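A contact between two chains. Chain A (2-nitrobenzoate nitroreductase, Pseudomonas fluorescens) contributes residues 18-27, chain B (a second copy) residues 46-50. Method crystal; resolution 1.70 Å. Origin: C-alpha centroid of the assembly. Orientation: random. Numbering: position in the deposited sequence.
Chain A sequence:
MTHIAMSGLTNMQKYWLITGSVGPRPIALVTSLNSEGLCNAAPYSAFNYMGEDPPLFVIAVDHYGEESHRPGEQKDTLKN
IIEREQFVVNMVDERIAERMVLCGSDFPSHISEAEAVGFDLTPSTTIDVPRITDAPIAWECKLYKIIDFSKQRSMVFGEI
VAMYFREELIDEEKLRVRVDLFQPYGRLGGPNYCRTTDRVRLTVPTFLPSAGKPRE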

# COMPACT_ATOMS: atom_id res chain seq x y z
N ILE A 18 -8.05 8.01 8.19
CA ILE A 18 -7.56 6.89 7.38
C ILE A 18 -6.17 7.19 6.82
O ILE A 18 -5.23 6.42 7.05
N THR A 19 -6.02 8.29 6.09
CA THR A 19 -4.72 8.57 5.47
C THR A 19 -3.64 8.88 6.50
O THR A 19 -2.44 8.69 6.24
N GLY A 20 -4.03 9.34 7.68
CA GLY A 20 -3.06 9.52 8.74
C GLY A 20 -2.67 8.27 9.49
O GLY A 20 -1.64 8.29 10.19
N SER A 21 -3.48 7.20 9.40
CA SER A 21 -3.17 6.00 10.17
C SER A 21 -2.65 4.79 9.36
O SER A 21 -2.20 3.81 9.96
N VAL A 22 -2.71 4.84 8.03
CA VAL A 22 -2.10 3.75 7.26
C VAL A 22 -0.92 4.30 6.46
O VAL A 22 -1.07 5.16 5.61
N GLY A 23 0.28 3.81 6.77
CA GLY A 23 1.45 4.33 6.09
C GLY A 23 2.68 3.57 6.53
O GLY A 23 2.59 2.71 7.40
N PRO A 24 3.82 3.86 5.91
CA PRO A 24 3.90 4.72 4.73
C PRO A 24 3.31 3.98 3.52
O PRO A 24 3.32 2.74 3.52
N ARG A 25 2.75 4.71 2.56
CA ARG A 25 2.10 4.13 1.39
C ARG A 25 2.98 4.28 0.15
O ARG A 25 3.64 5.30 -0.05
N PRO A 26 3.00 3.24 -0.70
CA PRO A 26 3.74 3.36 -1.96
C PRO A 26 2.99 4.27 -2.93
O PRO A 26 1.76 4.38 -2.84
N ILE A 27 3.72 4.90 -3.83
CA ILE A 27 3.14 5.89 -4.75
C ILE A 27 3.23 5.41 -6.19
O ILE A 27 4.31 5.13 -6.70
N ALA B 46 0.53 -6.61 1.49
CA ALA B 46 -0.23 -6.41 0.26
C ALA B 46 -1.56 -5.79 0.68
O ALA B 46 -2.58 -6.48 0.76
N PHE B 47 -1.52 -4.50 0.99
CA PHE B 47 -2.52 -3.86 1.85
C PHE B 47 -2.56 -2.40 1.53
O PHE B 47 -1.50 -1.77 1.43
N ASN B 48 -3.77 -1.84 1.37
CA ASN B 48 -3.89 -0.39 1.44
C ASN B 48 -5.35 -0.00 1.61
O ASN B 48 -6.23 -0.83 1.46
N TYR B 49 -5.59 1.26 1.95
CA TYR B 49 -6.98 1.73 1.99
C TYR B 49 -7.49 1.94 0.57
O TYR B 49 -6.71 2.19 -0.36
N MET B 50 -8.80 1.85 0.42
CA MET B 50 -9.40 2.01 -0.89
C MET B 50 -10.29 3.25 -0.95
O MET B 50 -10.36 3.91 -1.99

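Tyr49(B) is the centre of this contact. Its CA-to-CB bond points toward chain A, and with chi1 at 85° (p) and chi2 at -81° the ring extends along Ile18(A), Thr19(A), Val22(A) and Arg25(A). Ile18(A), in the m, t rotamer, places CG2 3.6 Å from Tyr49(B) CB, while Val22(A), with chi1 p, divides its methyls between two aromatic neighbours: CG1 lies 4.0 Å from Tyr49(B) CD1, and CG2 lies 3.6 Å from Phe47(B) CE2. Phe47(B) leaves its backbone sideways, but its t rotamer brings the end of the ring nearer to chain A.

Arg25(A) points toward chain B, yet its m, t, m conformation folds the guanidinium back on its own chain, where NH1 donates to both Thr19(A) O and Val22(A) O, each at 2.9 Å. Held this way, the guanidinium presents one face to the edge of the Tyr49(B) ring, with NE 3.7 Å from CE1. A water links the two residues further out, 2.8 Å from Tyr49(B) OH and accepting a weak hydrogen bond from Arg25(A) NH2 at 3.1 Å.

Asn48(B) adopts an off-rotamer chi1 of -143°, in which OD1 accepts from the Tyr49(B) backbone N at 2.8 Å. Arg25(A) CD packs 3.3 Å from this OD1, but no direct hydrogen bond joins the two stretches.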

# COMPACT_ATOMS: atom_id res chain seq x y z
CB ILE A 18 -8.51 6.56 6.22
CG1 ILE A 18 -9.87 6.09 6.73
CG2 ILE A 18 -7.86 5.48 5.31
CD1 ILE A 18 -10.94 6.05 5.65
CB THR A 19 -4.78 9.72 4.46
OG1 THR A 19 -5.26 10.92 5.10
CG2 THR A 19 -5.67 9.35 3.27
CB SER A 21 -4.39 5.56 10.98
OG SER A 21 -5.50 5.34 10.13
CB VAL A 22 -3.11 3.02 6.31
CG1 VAL A 22 -3.89 3.99 5.42
CG2 VAL A 22 -2.37 1.99 5.45
CB PRO A 24 5.41 4.93 4.57
CG PRO A 24 5.99 3.60 5.04
CD PRO A 24 5.09 3.13 6.16
CB ARG A 25 0.75 4.80 1.14
CG ARG A 25 -0.19 4.70 2.34
CD ARG A 25 -1.58 5.20 2.01
NE ARG A 25 -1.68 6.62 1.68
CZ ARG A 25 -1.73 7.61 2.57
NH1 ARG A 25 -1.58 7.37 3.86
NH2 ARG A 25 -1.88 8.87 2.15
CB PRO A 26 3.75 1.93 -2.50
CG PRO A 26 2.44 1.35 -1.98
CD PRO A 26 2.25 1.97 -0.61
CB ILE A 27 3.85 7.24 -4.62
CG1 ILE A 27 3.81 7.72 -3.17
CG2 ILE A 27 3.18 8.29 -5.52
CD1 ILE A 27 4.71 8.95 -2.91
CB ALA B 46 -0.44 -7.72 -0.52
CB PHE B 47 -2.13 -4.07 3.32
CG PHE B 47 -2.77 -3.11 4.32
CD1 PHE B 47 -4.15 -2.95 4.40
CD2 PHE B 47 -1.97 -2.42 5.22
CE1 PHE B 47 -4.72 -2.11 5.36
CE2 PHE B 47 -2.52 -1.58 6.18
CZ PHE B 47 -3.90 -1.43 6.25
CB ASN B 48 -3.31 0.31 0.19
CG ASN B 48 -2.60 1.61 0.54
OD1 ASN B 48 -3.02 2.32 1.45
ND2 ASN B 48 -1.50 1.93 -0.17
CB TYR B 49 -7.11 3.03 2.81
CG TYR B 49 -6.83 4.31 2.05
CD1 TYR B 49 -5.53 4.75 1.83
CD2 TYR B 49 -7.88 5.09 1.56
CE1 TYR B 49 -5.27 5.92 1.14
CE2 TYR B 49 -7.63 6.26 0.87
CZ TYR B 49 -6.34 6.68 0.66
OH TYR B 49 -6.11 7.86 -0.03
CB MET B 50 -10.20 0.77 -1.26
CG MET B 50 -9.31 -0.43 -1.59
SD MET B 50 -8.53 -0.34 -3.23
CE MET B 50 -6.84 0.09 -2.87
O HOH W 1 -3.72 9.25 -0.29